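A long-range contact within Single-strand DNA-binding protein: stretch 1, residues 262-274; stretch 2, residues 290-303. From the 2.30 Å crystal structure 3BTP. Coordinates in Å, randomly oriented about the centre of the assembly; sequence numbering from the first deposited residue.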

# COMPACT_ATOMS: atom_id res chain seq x y z
N ASP A 262 -0.98 -15.46 -10.75
CA ASP A 262 -1.68 -14.75 -9.74
C ASP A 262 -0.84 -14.75 -8.43
O ASP A 262 -0.83 -13.76 -7.68
N ILE A 263 -0.20 -15.88 -8.14
CA ILE A 263 0.29 -16.19 -6.79
C ILE A 263 1.74 -16.57 -6.95
O ILE A 263 2.09 -17.35 -7.80
N LEU A 264 2.58 -15.96 -6.13
CA LEU A 264 3.99 -16.38 -5.96
C LEU A 264 4.25 -16.79 -4.50
O LEU A 264 4.08 -16.00 -3.59
N ILE A 265 4.73 -18.01 -4.28
CA ILE A 265 5.06 -18.50 -2.95
C ILE A 265 6.58 -18.52 -2.88
O ILE A 265 7.23 -19.04 -3.75
N LYS A 266 7.17 -17.97 -1.84
CA LYS A 266 8.61 -18.02 -1.72
C LYS A 266 8.91 -18.71 -0.39
O LYS A 266 8.69 -18.10 0.66
N THR A 267 9.42 -19.95 -0.43
CA THR A 267 9.60 -20.75 0.80
C THR A 267 10.77 -20.20 1.63
O THR A 267 11.57 -19.40 1.13
N PRO A 268 10.92 -20.66 2.90
CA PRO A 268 12.06 -20.27 3.72
C PRO A 268 13.44 -20.57 3.09
O PRO A 268 14.45 -19.91 3.45
N GLN A 269 13.49 -21.55 2.18
CA GLN A 269 14.73 -21.81 1.37
C GLN A 269 14.88 -20.92 0.11
O GLN A 269 15.88 -21.04 -0.62
N ASN A 270 13.87 -20.06 -0.17
CA ASN A 270 13.92 -19.04 -1.23
C ASN A 270 13.60 -19.66 -2.57
O ASN A 270 13.95 -19.13 -3.63
N ASP A 271 12.96 -20.81 -2.52
CA ASP A 271 12.42 -21.51 -3.65
C ASP A 271 11.06 -20.86 -3.99
O ASP A 271 10.27 -20.56 -3.09
N ILE A 272 10.77 -20.75 -5.27
CA ILE A 272 9.63 -20.06 -5.79
C ILE A 272 8.64 -21.09 -6.33
O ILE A 272 9.03 -21.98 -7.12
N HIS A 273 7.37 -20.99 -5.90
CA HIS A 273 6.31 -21.75 -6.56
C HIS A 273 5.26 -20.78 -7.06
O HIS A 273 4.97 -19.78 -6.41
N PHE A 274 4.71 -21.05 -8.22
CA PHE A 274 3.77 -20.17 -8.86
C PHE A 274 2.49 -20.87 -9.01
O PHE A 274 2.46 -22.04 -9.23
N GLU A 290 -7.25 -19.57 4.87
CA GLU A 290 -7.13 -21.03 4.74
C GLU A 290 -6.01 -21.46 3.77
O GLU A 290 -5.28 -22.42 4.01
N PHE A 291 -5.92 -20.77 2.63
CA PHE A 291 -4.87 -21.10 1.68
C PHE A 291 -3.54 -20.87 2.36
O PHE A 291 -2.66 -21.69 2.33
N GLU A 292 -3.46 -19.73 3.02
CA GLU A 292 -2.32 -19.27 3.74
C GLU A 292 -1.83 -20.32 4.79
O GLU A 292 -0.62 -20.63 4.88
N ARG A 293 -2.77 -20.86 5.56
CA ARG A 293 -2.43 -21.88 6.57
C ARG A 293 -1.94 -23.20 6.00
O ARG A 293 -1.06 -23.79 6.54
N ALA A 294 -2.45 -23.60 4.86
CA ALA A 294 -2.03 -24.80 4.16
C ALA A 294 -0.67 -24.58 3.48
O ALA A 294 0.12 -25.52 3.27
N ILE A 295 -0.39 -23.32 3.12
CA ILE A 295 0.91 -23.02 2.58
C ILE A 295 1.94 -23.09 3.69
O ILE A 295 3.04 -23.54 3.50
N LYS A 296 1.64 -22.57 4.86
CA LYS A 296 2.71 -22.55 5.81
C LYS A 296 2.92 -23.91 6.52
O LYS A 296 4.05 -24.29 6.85
N THR A 297 1.85 -24.69 6.62
CA THR A 297 1.96 -26.10 6.92
C THR A 297 2.86 -26.90 5.96
O THR A 297 3.79 -27.57 6.41
N LYS A 298 2.63 -26.79 4.66
CA LYS A 298 3.51 -27.43 3.62
C LYS A 298 5.00 -26.96 3.59
O LYS A 298 5.92 -27.80 3.41
N TYR A 299 5.23 -25.64 3.74
CA TYR A 299 6.54 -25.06 3.44
C TYR A 299 7.32 -24.52 4.60
O TYR A 299 8.51 -24.37 4.48
N GLY A 300 6.66 -24.25 5.72
CA GLY A 300 7.29 -23.54 6.81
C GLY A 300 6.53 -22.26 7.09
O GLY A 300 6.05 -21.60 6.18
N SER A 301 6.45 -21.87 8.35
CA SER A 301 5.67 -20.71 8.70
C SER A 301 6.32 -19.38 8.32
O SER A 301 5.67 -18.37 8.39
N ASP A 302 7.60 -19.39 7.90
CA ASP A 302 8.34 -18.23 7.40
C ASP A 302 8.17 -17.98 5.90
O ASP A 302 8.85 -17.11 5.34
N THR A 303 7.33 -18.78 5.25
CA THR A 303 7.00 -18.67 3.83
C THR A 303 6.31 -17.34 3.48
O THR A 303 5.48 -16.88 4.20

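Helix 290-299 packs beside strand 263-266 and runs in broadly the same direction, 33° apart; the axes come within 10.7 Å. The gap is filled by side chains, and no direct hydrogen bond joins the two stretches. Tyr299, Ile265 and Pro268 give up the most surface to the contact.

Tyr299 sits at the end of the helix and points toward stretch 1, with chi1 m (-65°). Its ring meets three residues. Tyr299 CD1 is 3.6 Å from Thr267 CG2, and Tyr299 CD2 is 4.1 Å from Ile265 CG2. Tyr299 CE1 lies 3.9 Å from His273 CE1. The His273 and Tyr299 ring planes are near parallel, at 22°, but they are slid apart, with centroids 5.1 Å from each other. The rings therefore barely overlap. The Tyr299 hydroxyl lies over one face of the His273 ring. His273, chi1 m, comes from the neighbouring strand, which pairs with Ile265 through the backbone. Its ND1 is buried here without a polar partner.

Ile265 also points toward the helix, with both chi1 and chi2 m. Ile265 CD1 reaches Phe291 CZ at 3.9 Å and Ile295 CD1 at 3.9 Å. Ile265 CG2 packs closely on Thr303 CG2, at 3.4 Å, as well as on the Tyr299 ring. Ile265 thus bridges the helix and the loop that follows it. Ile295 is m, m. The CA-to-CB bond of Phe291 points toward stretch 1, and chi1 is t; Phe291 CZ also lies 4.1 Å from Ile263 CG2. Phe291, Ile295 and Tyr299 recur at four-residue spacing, so they share one side of the helix.

Pro268 closes the far end, its CA-to-CB bond pointing sideways. Pro268 CD is 3.3 Å from Tyr299 O and 3.2 Å from Thr303 OG1, and Pro268 CG is 3.9 Å from Asp302 CB. Gly300 leaves the helix with positive phi. A CB on Gly300 would sit 2.9 Å from Pro268 CG, a clash, and would also be jammed against the preceding carbonyl. Thr303, chi1 m, turns its OG1 back to donate a hydrogen bond to Gly300 O at 2.6 Å, within the turn from Gly300 to Thr303. Thr303 CG2, the methyl, lies 3.5 Å from Lys266 O.

The polar link is a water. It donates to Gln269 OE1 at 2.5 Å and to Tyr299 O at 2.8 Å, joining two acceptors that could not bond directly. Gln269 OE1 also accepts from Thr267 OG1 at 3.1 Å.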

# COMPACT_ATOMS: atom_id res chain seq x y z
CB ASP A 262 -2.99 -15.53 -9.45
CG ASP A 262 -3.87 -15.77 -10.71
OD1 ASP A 262 -3.76 -15.03 -11.69
OD2 ASP A 262 -4.70 -16.73 -10.73
CB ILE A 263 -0.49 -17.33 -6.12
CG1 ILE A 263 -1.96 -16.93 -5.84
CG2 ILE A 263 0.17 -17.77 -4.87
CD1 ILE A 263 -2.90 -18.10 -5.59
CB LEU A 264 4.92 -15.20 -6.36
CG LEU A 264 6.47 -15.36 -6.48
CD1 LEU A 264 7.05 -14.06 -7.09
CD2 LEU A 264 7.14 -15.60 -5.16
CB ILE A 265 4.57 -19.98 -2.76
CG1 ILE A 265 3.10 -20.19 -3.23
CG2 ILE A 265 4.94 -20.60 -1.32
CD1 ILE A 265 2.09 -19.54 -2.38
CB LYS A 266 9.21 -16.63 -1.73
CG LYS A 266 10.76 -16.66 -1.66
CD LYS A 266 11.43 -15.33 -2.14
CE LYS A 266 11.37 -14.29 -1.11
NZ LYS A 266 11.83 -14.60 0.32
CB THR A 267 9.92 -22.27 0.45
OG1 THR A 267 11.31 -22.40 0.12
CG2 THR A 267 9.07 -22.83 -0.68
CB PRO A 268 11.85 -21.09 4.98
CG PRO A 268 10.30 -21.19 5.05
CD PRO A 268 9.99 -21.55 3.66
CB GLN A 269 14.84 -23.30 0.96
CG GLN A 269 14.82 -24.28 2.14
CD GLN A 269 13.44 -24.41 2.88
OE1 GLN A 269 12.36 -24.44 2.26
NE2 GLN A 269 13.50 -24.53 4.20
CB ASN A 270 15.26 -18.24 -1.22
CG ASN A 270 15.24 -16.99 -0.29
OD1 ASN A 270 16.23 -16.69 0.37
ND2 ASN A 270 14.14 -16.24 -0.26
CB ASP A 271 12.16 -23.00 -3.25
CG ASP A 271 13.50 -23.84 -3.01
OD1 ASP A 271 14.47 -23.75 -3.84
OD2 ASP A 271 13.53 -24.62 -2.00
CB ILE A 272 10.07 -19.15 -6.98
CG1 ILE A 272 11.21 -18.18 -6.56
CG2 ILE A 272 8.89 -18.47 -7.60
CD1 ILE A 272 10.85 -17.36 -5.34
CB HIS A 273 5.72 -22.82 -5.64
CG HIS A 273 6.75 -23.83 -5.18
ND1 HIS A 273 7.52 -23.63 -4.06
CD2 HIS A 273 7.19 -24.98 -5.75
CE1 HIS A 273 8.38 -24.63 -3.95
NE2 HIS A 273 8.19 -25.47 -4.95
CB PHE A 274 4.22 -19.83 -10.24
CG PHE A 274 5.23 -18.75 -10.28
CD1 PHE A 274 4.92 -17.47 -9.85
CD2 PHE A 274 6.49 -18.99 -10.84
CE1 PHE A 274 5.85 -16.46 -9.96
CE2 PHE A 274 7.40 -17.99 -10.94
CZ PHE A 274 7.11 -16.73 -10.50
CB GLU A 290 -8.49 -21.60 4.29
CG GLU A 290 -8.61 -23.09 4.47
CD GLU A 290 -10.07 -23.53 4.30
OE1 GLU A 290 -10.98 -22.67 4.54
OE2 GLU A 290 -10.28 -24.70 3.92
CB PHE A 291 -5.04 -20.27 0.40
CG PHE A 291 -3.88 -20.35 -0.56
CD1 PHE A 291 -3.72 -21.46 -1.41
CD2 PHE A 291 -2.93 -19.31 -0.59
CE1 PHE A 291 -2.64 -21.54 -2.31
CE2 PHE A 291 -1.88 -19.35 -1.48
CZ PHE A 291 -1.71 -20.48 -2.36
CB GLU A 292 -2.68 -17.95 4.40
CG GLU A 292 -1.68 -17.53 5.42
CD GLU A 292 -1.79 -16.07 5.79
OE1 GLU A 292 -2.92 -15.56 5.99
OE2 GLU A 292 -0.72 -15.42 5.89
CB ARG A 293 -3.59 -22.07 7.55
CG ARG A 293 -3.49 -21.04 8.67
CD ARG A 293 -4.75 -21.04 9.60
NE ARG A 293 -6.01 -21.08 8.84
CZ ARG A 293 -6.90 -22.06 8.94
NH1 ARG A 293 -6.68 -23.07 9.81
NH2 ARG A 293 -8.02 -22.04 8.21
CB ALA A 294 -3.11 -25.19 3.15
CB ILE A 295 0.95 -21.62 1.89
CG1 ILE A 295 0.12 -21.61 0.60
CG2 ILE A 295 2.43 -21.14 1.69
CD1 ILE A 295 0.62 -22.54 -0.42
CB LYS A 296 2.66 -21.33 6.71
CG LYS A 296 1.36 -20.99 7.21
CD LYS A 296 1.54 -19.79 8.08
CE LYS A 296 2.11 -18.68 7.27
NZ LYS A 296 2.34 -17.58 8.23
CB THR A 297 0.59 -26.71 7.02
OG1 THR A 297 -0.02 -26.13 8.19
CG2 THR A 297 0.73 -28.21 7.15
CB LYS A 298 2.90 -27.21 2.24
CG LYS A 298 3.41 -28.14 1.21
CD LYS A 298 2.69 -28.03 -0.17
CE LYS A 298 3.40 -29.01 -1.10
NZ LYS A 298 2.84 -29.09 -2.49
CB TYR A 299 6.43 -23.99 2.37
CG TYR A 299 6.01 -24.55 1.05
CD1 TYR A 299 6.84 -25.46 0.32
CD2 TYR A 299 4.74 -24.24 0.53
CE1 TYR A 299 6.42 -26.00 -0.90
CE2 TYR A 299 4.33 -24.75 -0.68
CZ TYR A 299 5.15 -25.62 -1.39
OH TYR A 299 4.66 -26.07 -2.60
CB SER A 301 5.31 -20.77 10.18
OG SER A 301 6.52 -20.65 10.90
CB ASP A 302 9.85 -18.39 7.66
CG ASP A 302 10.26 -18.03 9.10
OD1 ASP A 302 9.36 -17.79 9.95
OD2 ASP A 302 11.50 -17.98 9.38
CB THR A 303 6.11 -19.87 3.38
OG1 THR A 303 6.81 -21.07 3.70
CG2 THR A 303 5.91 -19.90 1.85
O HOH W 1 10.09 -25.37 2.36